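Local coordinates for protein ATP-dependent 6-phosphofructokinase subunit beta (Saccharomyces cerevisiae, PDB 3O8O) that phosphorylates fructose 6-phosphate with ATP to give fructose 1,6-bisphosphate, the first committing step of glycolysis, and carries binding sites for the activator fructose 2,6-bisphosphate, at residues V38-G42 with I73-R77; N200-L206 with R364-F368; Q306-A310 with L325-N329; S572-Y578 with W749-R753. All coordinates share one frame; numbering follows the deposited sequence.

Interaction 1: residues V38-G42 with I73-R77; sequences VVMEG and IGTAR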
loop_
_atom_site.group_PDB
_atom_site.type_symbol
_atom_site.label_atom_id
_atom_site.label_comp_id
_atom_site.label_asym_id
_atom_site.label_seq_id
_atom_site.Cartn_x
_atom_site.Cartn_y
_atom_site.Cartn_z
ATOM N N VAL B 38 -49.519 -8.496 -4.620
ATOM C CA VAL B 38 -49.555 -7.892 -3.310
ATOM C C VAL B 38 -51.009 -7.479 -3.051
ATOM O O VAL B 38 -51.699 -7.011 -3.959
ATOM C CB VAL B 38 -48.602 -6.677 -3.288
ATOM C CG1 VAL B 38 -49.032 -5.679 -2.252
ATOM C CG2 VAL B 38 -47.192 -7.146 -3.006
ATOM N N VAL B 39 -51.488 -7.678 -1.830
ATOM C CA VAL B 39 -52.857 -7.309 -1.496
ATOM C C VAL B 39 -52.796 -6.137 -0.558
ATOM O O VAL B 39 -52.292 -6.257 0.560
ATOM C CB VAL B 39 -53.615 -8.456 -0.787
ATOM C CG1 VAL B 39 -54.947 -7.963 -0.283
ATOM C CG2 VAL B 39 -53.844 -9.598 -1.743
ATOM N N MET B 40 -53.313 -5.002 -1.005
ATOM C CA MET B 40 -53.305 -3.795 -0.195
ATOM C C MET B 40 -54.330 -3.828 0.945
ATOM O O MET B 40 -55.340 -4.520 0.866
ATOM C CB MET B 40 -53.555 -2.582 -1.090
ATOM C CG MET B 40 -52.543 -2.449 -2.221
ATOM S SD MET B 40 -50.839 -2.229 -1.671
ATOM C CE MET B 40 -50.336 -0.895 -2.736
ATOM N N GLU B 41 -54.039 -3.085 2.011
ATOM C CA GLU B 41 -54.902 -2.972 3.179
ATOM C C GLU B 41 -55.500 -4.248 3.761
ATOM O O GLU B 41 -56.677 -4.261 4.126
ATOM C CB GLU B 41 -56.034 -1.993 2.886
ATOM C CG GLU B 41 -55.564 -0.595 2.542
ATOM C CD GLU B 41 -54.659 0.004 3.594
ATOM O OE1 GLU B 41 -55.107 0.188 4.749
ATOM O OE2 GLU B 41 -53.493 0.291 3.252
ATOM N N GLY B 42 -54.704 -5.314 3.855
ATOM C CA GLY B 42 -55.190 -6.563 4.431
ATOM C C GLY B 42 -56.388 -7.213 3.757
ATOM O O GLY B 42 -56.549 -7.117 2.544
ATOM N N ILE B 73 -47.490 -2.478 2.107
ATOM C CA ILE B 73 -48.761 -2.820 1.472
ATOM C C ILE B 73 -49.945 -2.582 2.433
ATOM O O ILE B 73 -51.108 -2.824 2.090
ATOM C CB ILE B 73 -48.749 -4.283 0.937
ATOM C CG1 ILE B 73 -48.781 -5.308 2.103
ATOM C CG2 ILE B 73 -47.521 -4.458 0.066
ATOM C CD1 ILE B 73 -48.576 -6.757 1.685
ATOM N N GLY B 74 -49.634 -2.090 3.633
ATOM C CA GLY B 74 -50.662 -1.790 4.623
ATOM C C GLY B 74 -51.398 -2.947 5.289
ATOM O O GLY B 74 -51.193 -4.128 4.966
ATOM N N THR B 75 -52.264 -2.595 6.238
ATOM C CA THR B 75 -53.072 -3.575 6.968
ATOM C C THR B 75 -54.232 -2.809 7.566
ATOM O O THR B 75 -54.038 -1.758 8.180
ATOM C CB THR B 75 -52.266 -4.249 8.093
ATOM O OG1 THR B 75 -53.129 -5.057 8.906
ATOM C CG2 THR B 75 -51.588 -3.190 8.946
ATOM N N ALA B 76 -55.443 -3.319 7.355
ATOM C CA ALA B 76 -56.648 -2.670 7.871
ATOM C C ALA B 76 -57.508 -3.630 8.685
ATOM O O ALA B 76 -57.324 -4.849 8.634
ATOM C CB ALA B 76 -57.462 -2.083 6.727
ATOM N N ARG B 77 -58.431 -3.059 9.455
ATOM C CA ARG B 77 -59.327 -3.843 10.291
ATOM C C ARG B 77 -60.347 -4.405 9.319
ATOM O O ARG B 77 -60.930 -3.662 8.518
#

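Interaction 2: residues N200-L206 with R364-F368; sequences NCGWLAL and RDTEF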
loop_
_atom_site.group_PDB
_atom_site.type_symbol
_atom_site.label_atom_id
_atom_site.label_comp_id
_atom_site.label_asym_id
_atom_site.label_seq_id
_atom_site.Cartn_x
_atom_site.Cartn_y
_atom_site.Cartn_z
ATOM N N ASN B 200 -50.710 -10.129 26.136
ATOM C CA ASN B 200 -50.790 -11.043 27.273
ATOM C C ASN B 200 -49.530 -11.846 27.483
ATOM O O ASN B 200 -49.495 -12.747 28.320
ATOM C CB ASN B 200 -51.979 -11.999 27.109
ATOM C CG ASN B 200 -53.329 -11.267 27.072
ATOM O OD1 ASN B 200 -53.666 -10.507 27.989
ATOM N ND2 ASN B 200 -54.103 -11.497 26.012
ATOM N N CYS B 201 -48.498 -11.524 26.713
ATOM C CA CYS B 201 -47.223 -12.214 26.827
ATOM C C CYS B 201 -46.262 -11.329 27.575
ATOM O O CYS B 201 -46.403 -10.113 27.574
ATOM C CB CYS B 201 -46.662 -12.523 25.456
ATOM S SG CYS B 201 -45.221 -13.574 25.560
ATOM N N GLY B 202 -45.289 -11.932 28.227
ATOM C CA GLY B 202 -44.342 -11.141 28.986
ATOM C C GLY B 202 -42.925 -11.294 28.477
ATOM O O GLY B 202 -41.961 -10.905 29.148
ATOM N N TRP B 203 -42.799 -11.860 27.279
ATOM C CA TRP B 203 -41.495 -12.072 26.656
ATOM C C TRP B 203 -40.691 -10.774 26.544
ATOM O O TRP B 203 -39.493 -10.758 26.829
ATOM C CB TRP B 203 -41.663 -12.678 25.263
ATOM C CG TRP B 203 -40.354 -13.021 24.662
ATOM C CD1 TRP B 203 -39.595 -14.133 24.912
ATOM C CD2 TRP B 203 -39.603 -12.215 23.761
ATOM N NE1 TRP B 203 -38.414 -14.065 24.218
ATOM C CE2 TRP B 203 -38.394 -12.897 23.500
ATOM C CE3 TRP B 203 -39.831 -10.981 23.149
ATOM C CZ2 TRP B 203 -37.419 -12.384 22.646
ATOM C CZ3 TRP B 203 -38.862 -10.472 22.307
ATOM C CH2 TRP B 203 -37.668 -11.175 22.060
ATOM N N LEU B 204 -41.355 -9.702 26.112
ATOM C CA LEU B 204 -40.729 -8.395 25.982
ATOM C C LEU B 204 -40.296 -7.802 27.318
ATOM O O LEU B 204 -39.170 -7.297 27.439
ATOM C CB LEU B 204 -41.666 -7.415 25.291
ATOM C CG LEU B 204 -41.801 -7.577 23.777
ATOM C CD1 LEU B 204 -42.900 -6.651 23.266
ATOM C CD2 LEU B 204 -40.481 -7.266 23.087
ATOM N N ALA B 205 -41.172 -7.853 28.319
ATOM C CA ALA B 205 -40.837 -7.312 29.640
ATOM C C ALA B 205 -39.671 -8.082 30.281
ATOM O O ALA B 205 -38.759 -7.489 30.842
ATOM C CB ALA B 205 -42.061 -7.354 30.548
ATOM N N LEU B 206 -39.704 -9.404 30.189
ATOM C CA LEU B 206 -38.648 -10.230 30.759
ATOM C C LEU B 206 -37.274 -9.922 30.130
ATOM O O LEU B 206 -36.354 -9.461 30.836
ATOM C CB LEU B 206 -39.009 -11.706 30.576
ATOM C CG LEU B 206 -37.979 -12.818 30.814
ATOM C CD1 LEU B 206 -37.403 -12.782 32.238
ATOM C CD2 LEU B 206 -38.675 -14.145 30.549
ATOM N N ARG B 364 -44.513 -21.206 25.956
ATOM C CA ARG B 364 -43.774 -20.089 25.372
ATOM C C ARG B 364 -42.578 -20.619 24.551
ATOM O O ARG B 364 -42.534 -21.801 24.185
ATOM C CB ARG B 364 -43.283 -19.147 26.470
ATOM C CG ARG B 364 -44.368 -18.713 27.412
ATOM C CD ARG B 364 -44.866 -17.288 27.192
ATOM N NE ARG B 364 -46.095 -17.226 26.396
ATOM C CZ ARG B 364 -47.143 -16.431 26.677
ATOM N NH1 ARG B 364 -47.122 -15.636 27.747
ATOM N NH2 ARG B 364 -48.211 -16.404 25.877
ATOM N N ASP B 365 -41.614 -19.747 24.262
ATOM C CA ASP B 365 -40.453 -20.135 23.465
ATOM C C ASP B 365 -39.439 -21.013 24.192
ATOM O O ASP B 365 -39.247 -20.909 25.405
ATOM C CB ASP B 365 -39.763 -18.888 22.922
ATOM C CG ASP B 365 -39.365 -17.932 24.020
ATOM O OD1 ASP B 365 -38.149 -17.861 24.345
ATOM O OD2 ASP B 365 -40.280 -17.263 24.559
ATOM N N THR B 366 -38.784 -21.860 23.401
ATOM C CA THR B 366 -37.781 -22.817 23.856
ATOM C C THR B 366 -36.877 -22.367 25.002
ATOM O O THR B 366 -36.296 -23.207 25.685
ATOM C CB THR B 366 -36.898 -23.284 22.652
ATOM O OG1 THR B 366 -36.000 -24.327 23.068
ATOM C CG2 THR B 366 -36.097 -22.096 22.083
ATOM N N GLU B 367 -36.743 -21.065 25.231
ATOM C CA GLU B 367 -35.884 -20.626 26.331
ATOM C C GLU B 367 -36.477 -19.566 27.257
ATOM O O GLU B 367 -35.756 -18.885 27.979
ATOM C CB GLU B 367 -34.522 -20.163 25.789
ATOM C CG GLU B 367 -34.544 -19.176 24.630
ATOM C CD GLU B 367 -33.141 -18.678 24.307
ATOM O OE1 GLU B 367 -32.280 -19.519 23.945
ATOM O OE2 GLU B 367 -32.895 -17.453 24.434
ATOM N N PHE B 368 -37.799 -19.457 27.251
ATOM C CA PHE B 368 -38.484 -18.478 28.088
ATOM C C PHE B 368 -38.177 -18.640 29.575
ATOM O O PHE B 368 -37.834 -17.670 30.269
ATOM C CB PHE B 368 -40.000 -18.578 27.893
ATOM C CG PHE B 368 -40.763 -17.513 28.617
ATOM C CD1 PHE B 368 -41.395 -16.495 27.906
ATOM C CD2 PHE B 368 -40.822 -17.503 30.010
ATOM C CE1 PHE B 368 -42.080 -15.471 28.580
ATOM C CE2 PHE B 368 -41.492 -16.500 30.688
ATOM C CZ PHE B 368 -42.126 -15.474 29.977
#

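Interaction 3: residues Q306-A310 with L325-N329; sequences QGLEA and LIAVN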
loop_
_atom_site.group_PDB
_atom_site.type_symbol
_atom_site.label_atom_id
_atom_site.label_comp_id
_atom_site.label_asym_id
_atom_site.label_seq_id
_atom_site.Cartn_x
_atom_site.Cartn_y
_atom_site.Cartn_z
ATOM N N GLN B 306 -37.989 -16.859 6.173
ATOM C CA GLN B 306 -39.313 -17.413 6.318
ATOM C C GLN B 306 -40.134 -17.142 5.075
ATOM O O GLN B 306 -40.803 -18.034 4.553
ATOM C CB GLN B 306 -39.985 -16.831 7.553
ATOM C CG GLN B 306 -39.403 -17.411 8.827
ATOM C CD GLN B 306 -40.222 -17.076 10.034
ATOM O OE1 GLN B 306 -40.003 -17.615 11.109
ATOM N NE2 GLN B 306 -41.176 -16.176 9.870
ATOM N N GLY B 307 -40.085 -15.908 4.599
ATOM C CA GLY B 307 -40.812 -15.578 3.393
ATOM C C GLY B 307 -40.429 -16.544 2.283
ATOM O O GLY B 307 -41.295 -17.086 1.611
ATOM N N LEU B 308 -39.135 -16.780 2.095
ATOM C CA LEU B 308 -38.705 -17.683 1.046
ATOM C C LEU B 308 -39.383 -19.018 1.229
ATOM O O LEU B 308 -39.960 -19.558 0.287
ATOM C CB LEU B 308 -37.188 -17.869 1.075
ATOM C CG LEU B 308 -36.648 -19.045 0.254
ATOM C CD1 LEU B 308 -37.278 -19.057 -1.167
ATOM C CD2 LEU B 308 -35.119 -18.947 0.216
ATOM N N GLU B 309 -39.308 -19.543 2.449
ATOM C CA GLU B 309 -39.905 -20.830 2.768
ATOM C C GLU B 309 -41.418 -20.786 2.575
ATOM O O GLU B 309 -42.008 -21.729 2.045
ATOM C CB GLU B 309 -39.574 -21.232 4.206
ATOM C CG GLU B 309 -40.056 -22.627 4.576
ATOM C CD GLU B 309 -39.405 -23.708 3.729
ATOM O OE1 GLU B 309 -39.838 -24.880 3.804
ATOM O OE2 GLU B 309 -38.455 -23.385 2.989
ATOM N N ALA B 310 -42.050 -19.694 2.994
ATOM C CA ALA B 310 -43.496 -19.574 2.841
ATOM C C ALA B 310 -43.927 -19.773 1.386
ATOM O O ALA B 310 -44.994 -20.312 1.124
ATOM C CB ALA B 310 -43.968 -18.227 3.346
ATOM N N LEU B 325 -47.551 -23.049 8.147
ATOM C CA LEU B 325 -47.177 -21.795 8.776
ATOM C C LEU B 325 -45.679 -21.909 9.045
ATOM O O LEU B 325 -45.212 -22.941 9.543
ATOM C CB LEU B 325 -47.989 -21.647 10.064
ATOM C CG LEU B 325 -47.473 -20.877 11.268
ATOM C CD1 LEU B 325 -48.659 -20.550 12.201
ATOM C CD2 LEU B 325 -46.399 -21.711 11.980
ATOM N N ILE B 326 -44.909 -20.883 8.695
ATOM C CA ILE B 326 -43.469 -20.968 8.930
ATOM C C ILE B 326 -43.023 -20.399 10.266
ATOM O O ILE B 326 -43.440 -19.307 10.664
ATOM C CB ILE B 326 -42.648 -20.284 7.835
ATOM C CG1 ILE B 326 -42.648 -21.118 6.552
ATOM C CG2 ILE B 326 -41.215 -20.182 8.288
ATOM C CD1 ILE B 326 -43.979 -21.190 5.857
ATOM N N ALA B 327 -42.157 -21.146 10.949
ATOM C CA ALA B 327 -41.651 -20.720 12.249
ATOM C C ALA B 327 -40.170 -21.041 12.444
ATOM O O ALA B 327 -39.480 -21.486 11.528
ATOM C CB ALA B 327 -42.469 -21.373 13.353
ATOM N N VAL B 328 -39.686 -20.797 13.653
ATOM C CA VAL B 328 -38.300 -21.089 13.980
ATOM C C VAL B 328 -38.219 -21.877 15.280
ATOM O O VAL B 328 -38.873 -21.530 16.283
ATOM C CB VAL B 328 -37.459 -19.819 14.192
ATOM C CG1 VAL B 328 -36.248 -19.854 13.262
ATOM C CG2 VAL B 328 -38.317 -18.566 14.008
ATOM N N ASN B 329 -37.421 -22.939 15.247
ATOM C CA ASN B 329 -37.193 -23.771 16.417
ATOM C C ASN B 329 -35.697 -23.995 16.444
ATOM O O ASN B 329 -35.126 -24.469 15.459
#

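Interaction 4: residues S572-Y578 with W749-R753; sequences SGYLATY and WQATR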
loop_
_atom_site.group_PDB
_atom_site.type_symbol
_atom_site.label_atom_id
_atom_site.label_comp_id
_atom_site.label_asym_id
_atom_site.label_seq_id
_atom_site.Cartn_x
_atom_site.Cartn_y
_atom_site.Cartn_z
ATOM N N SER B 572 -13.430 -15.069 8.300
ATOM C CA SER B 572 -14.809 -15.530 8.355
ATOM C C SER B 572 -15.771 -14.611 7.617
ATOM O O SER B 572 -15.896 -13.427 7.951
ATOM C CB SER B 572 -15.271 -15.661 9.795
ATOM O OG SER B 572 -16.669 -15.881 9.819
ATOM N N GLY B 573 -16.464 -15.174 6.629
ATOM C CA GLY B 573 -17.423 -14.412 5.848
ATOM C C GLY B 573 -18.790 -14.296 6.509
ATOM O O GLY B 573 -19.758 -13.806 5.924
ATOM N N TYR B 574 -18.869 -14.733 7.753
ATOM C CA TYR B 574 -20.122 -14.673 8.462
ATOM C C TYR B 574 -20.765 -13.275 8.439
ATOM O O TYR B 574 -21.904 -13.110 7.989
ATOM C CB TYR B 574 -19.922 -15.124 9.902
ATOM C CG TYR B 574 -21.185 -15.014 10.707
ATOM C CD1 TYR B 574 -22.203 -15.965 10.591
ATOM C CD2 TYR B 574 -21.366 -13.958 11.582
ATOM C CE1 TYR B 574 -23.362 -15.861 11.341
ATOM C CE2 TYR B 574 -22.500 -13.844 12.324
ATOM C CZ TYR B 574 -23.498 -14.793 12.215
ATOM O OH TYR B 574 -24.597 -14.676 13.036
ATOM N N LEU B 575 -20.035 -12.272 8.923
ATOM C CA LEU B 575 -20.558 -10.911 8.978
ATOM C C LEU B 575 -20.944 -10.332 7.621
ATOM O O LEU B 575 -22.026 -9.765 7.460
ATOM C CB LEU B 575 -19.553 -10.001 9.666
ATOM C CG LEU B 575 -19.915 -8.506 9.794
ATOM C CD1 LEU B 575 -21.222 -8.244 10.553
ATOM C CD2 LEU B 575 -18.766 -7.830 10.497
ATOM N N ALA B 576 -20.067 -10.467 6.638
ATOM C CA ALA B 576 -20.375 -9.946 5.314
ATOM C C ALA B 576 -21.633 -10.621 4.748
ATOM O O ALA B 576 -22.495 -9.962 4.160
ATOM C CB ALA B 576 -19.195 -10.177 4.394
ATOM N N THR B 577 -21.737 -11.934 4.943
ATOM C CA THR B 577 -22.871 -12.692 4.438
ATOM C C THR B 577 -24.194 -12.247 4.999
ATOM O O THR B 577 -25.089 -11.864 4.242
ATOM C CB THR B 577 -22.739 -14.188 4.707
ATOM O OG1 THR B 577 -21.604 -14.702 3.994
ATOM C CG2 THR B 577 -24.003 -14.909 4.258
ATOM N N TYR B 578 -24.331 -12.289 6.317
ATOM C CA TYR B 578 -25.595 -11.872 6.901
ATOM C C TYR B 578 -25.888 -10.396 6.694
ATOM O O TYR B 578 -27.043 -10.016 6.472
ATOM C CB TYR B 578 -25.685 -12.284 8.381
ATOM C CG TYR B 578 -25.950 -13.771 8.482
ATOM C CD1 TYR B 578 -24.913 -14.695 8.336
ATOM C CD2 TYR B 578 -27.257 -14.260 8.511
ATOM C CE1 TYR B 578 -25.177 -16.053 8.196
ATOM C CE2 TYR B 578 -27.525 -15.623 8.370
ATOM C CZ TYR B 578 -26.486 -16.502 8.210
ATOM O OH TYR B 578 -26.755 -17.829 8.042
ATOM N N TRP B 749 -22.330 -21.544 6.993
ATOM C CA TRP B 749 -23.341 -20.653 6.390
ATOM C C TRP B 749 -23.279 -20.481 4.886
ATOM O O TRP B 749 -23.871 -19.542 4.335
ATOM C CB TRP B 749 -23.261 -19.282 7.031
ATOM C CG TRP B 749 -21.898 -18.786 6.920
ATOM C CD1 TRP B 749 -21.263 -18.366 5.780
ATOM C CD2 TRP B 749 -20.917 -18.782 7.952
ATOM N NE1 TRP B 749 -19.935 -18.107 6.042
ATOM C CE2 TRP B 749 -19.694 -18.355 7.368
ATOM C CE3 TRP B 749 -20.946 -19.101 9.315
ATOM C CZ2 TRP B 749 -18.512 -18.244 8.100
ATOM C CZ3 TRP B 749 -19.766 -18.992 10.049
ATOM C CH2 TRP B 749 -18.564 -18.567 9.436
ATOM N N GLN B 750 -22.594 -21.407 4.225
ATOM C CA GLN B 750 -22.423 -21.353 2.783
ATOM C C GLN B 750 -23.757 -21.414 2.042
ATOM O O GLN B 750 -23.877 -20.894 0.930
ATOM C CB GLN B 750 -21.505 -22.499 2.336
ATOM C CG GLN B 750 -20.788 -22.239 1.013
ATOM C CD GLN B 750 -19.793 -21.067 1.081
ATOM O OE1 GLN B 750 -19.303 -20.594 0.046
ATOM N NE2 GLN B 750 -19.485 -20.607 2.294
ATOM N N ALA B 751 -24.763 -22.023 2.666
ATOM C CA ALA B 751 -26.075 -22.173 2.045
ATOM C C ALA B 751 -26.855 -20.872 1.915
ATOM O O ALA B 751 -27.513 -20.609 0.894
ATOM C CB ALA B 751 -26.889 -23.179 2.821
ATOM N N THR B 752 -26.785 -20.050 2.948
ATOM C CA THR B 752 -27.522 -18.800 2.905
ATOM C C THR B 752 -26.883 -17.830 1.924
ATOM O O THR B 752 -27.522 -16.888 1.462
ATOM C CB THR B 752 -27.639 -18.198 4.322
ATOM O OG1 THR B 752 -26.936 -16.953 4.393
ATOM C CG2 THR B 752 -27.086 -19.185 5.342
ATOM N N ARG B 753 -25.617 -18.081 1.602
ATOM C CA ARG B 753 -24.903 -17.257 0.639
ATOM C C ARG B 753 -25.707 -17.307 -0.661
ATOM O O ARG B 753 -25.934 -16.285 -1.330
ATOM C CB ARG B 753 -23.510 -17.831 0.359
ATOM C CG ARG B 753 -22.530 -17.825 1.508
ATOM C CD ARG B 753 -22.147 -16.418 1.954
ATOM N NE ARG B 753 -21.713 -15.546 0.864
ATOM C CZ ARG B 753 -20.836 -15.899 -0.066
ATOM N NH1 ARG B 753 -20.498 -15.044 -1.022
ATOM N NH2 ARG B 753 -20.308 -17.107 -0.041
#

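Interaction 1: residues V38-G42 with I73-R77
Glu41 N donates to Ile73 O over 2.9 Å, just past the end of strand 35-39, with an N-H...O angle of 142°. Met40 CA turns a hydrogen to the same oxygen in a weaker CA-H...O contact. The dense part of the interface is built on the Ile73 side chain. Its CB lies 3.9 Å from Met40 SD and 3.5 Å from Val38 CG1. Ile73 CG1 stands between the backbone N and the carbonyl carbon (chi1 71°), which lays CD1 against Val39 O at 3.9 Å. Helix 18-32 adds to this core, with Val22 on Ile73 and Val26 on Val38. The other end is looser and partly exposed. There the bent Glu41 chain folds back, with OE1 3.8 Å from Ala76 CB and OE2 3.8 Å from Gly74 CA. Outside the two segments, OE2 is held by a salt bridge to a basic side chain of a neighbouring chain of a different protein. Thr75 OG1 bonds to Gly12 O, beside the predicted ATP-binding Gly13, and Arg77 is a predicted ATP-binding residue; loops gathered at the C-terminal ends of parallel strands are the usual nucleotide site of alpha/beta folds.

Interaction 2: residues N200-L206 with R364-F368
Arg364 reaches over Phe368 of its own segment to lay its guanidinium against Cys201, whose side chain lies about 8 Å from bound fructose 6-phosphate. Its CB rests beside Phe368 CB, and its CG stands 3.7 Å above one face of the Phe368 ring, toward the rim. A bend at chi2 (-104°), followed by another at chi3, brings the rest of the chain to the sulfur: CD approaches Cys201 SG to 4.1 Å, NE comes closer, and CZ lies 3.6 Å from SG, which sits over a face of the guanidinium. At the tip, NH1 comes 3.5 Å from Cys201 CA and forms a salt bridge with Glu221, whose OE1 also takes a weak hydrogen bond from Gly202 N. The sulfur is tied in turn to the start of helix 203-212, accepting from Trp203 N at 3.4 Å. Across the Phe368 ring from Arg364 CG, Leu206 CD2 makes a CH-pi contact, 3.8 Å from the centroid and 19° off the normal. Phe368 CD1 lies at the edge of the Trp203 indole, near its plane, and Asp365 OD2 approaches Trp203 CD1 with ring and carboxylate planes 83° apart. The loop before helix 368-380, turned by Phe368 N to Asp365 O, is thus seated on the first turn of helix 203-212, where Trp203 also meets helix 167-187, edge-to-face with Tyr168.

Interaction 3: residues Q306-A310 with L325-N329
A helix lying on the sheet of an alpha/beta fold is held here by Ile326 of strand 324-328, whose side chain packs on Gln306, Glu309 and Ala310, one face of helix 297-316. The short segments run roughly antiparallel, at 147°, with axes 8.4 Å apart. The two branches of Ile326 divide the helix between them: CG2 lies along the Gln306 chain, 3.4 Å from CG, while the other branch meets Glu309 through CG1, 3.6 Å from Glu309 CG, and Ala310 through CD1, 3.5 Å from Ala310 CA. Gln306 runs straight beyond CG (chi2 -168°), sliding past Ile326 in the opposite direction until OE1 comes 3.5 Å from Val328 CG2. With an alanine at Gln306, Ile326 CG2 would probably lose the aliphatic chain lying along it and a gap would open beside Val328. Ile333 of strand 333-337 touches Gln306, Glu309, Ile326 and Val328, widening the apolar patch. Strand 324-328 is fixed within the sheet by its own backbone bonds, Ile326 to Gly149 and Ala327 to Val334. No hydrogen bond joins the two segments, so the contact rests on shape and apolar burial. Even Glu309 lends its CB and CG to the packing, while its carboxylate leads away to a salt bridge with Arg335.

Interaction 4: residues S572-Y578 with W749-R753
Ser572 OG, which lies against the Trp749 indole, accepts from Tyr574 N at 3.2 Å, closing an ST turn, and is hydrogen-bonded to Ser525 O; the Ser572 side chain is about 7 Å from a bound fructose 2,6-bisphosphate. Trp749 CG takes the position between the backbone N and the carbonyl carbon (chi1 55°), carrying the indole across the first turn of helix 574-583. Tyr574 CB sits over the six-membered ring, 3.8 Å from its centroid and 12° off the normal. The Tyr574 ring turns its edge to the same indole, a T-shaped pair with centroids 5.3 Å apart and planes at 64°. Farther along, Tyr578 CE1 rests 3.9 Å from Trp749 CB, and Thr577 CG2 lies 3.6 Å from Thr752 OG1. An alanine in place of Trp749 would remove the indole, and the Tyr574 ring would probably lose its edge-to-face partner, leaving a gap beside Ser572. Arg753 turns its NH2 to a salt bridge with Glu593. The start of helix 750-760 is thereby docked on the start of helix 574-583, whose Tyr574 and Tyr578 also touch helix 537-558.

How the interactions relate
From the N terminus, interaction 1 comes first, closing a connection of 30 residues between strand 35-39 and the segment ahead of helix 84-97. Interaction 2 then spans a long excursion, joining helix 203-212 to the loop before helix 368-380. Within that span, interaction 3 closes the much shorter connection between helix 297-316 and strand 324-328; the two come within about 6 Å at their nearest atoms without touching. Interactions 1 and 3 reach the same mixed sheet of the N-terminal, probably catalytic, half, their centres about 20 Å apart. Interaction 4 follows in the C-terminal, probably regulatory, half, bringing the C-terminal helix back to helix 574-583. No two contacts cross along the chain.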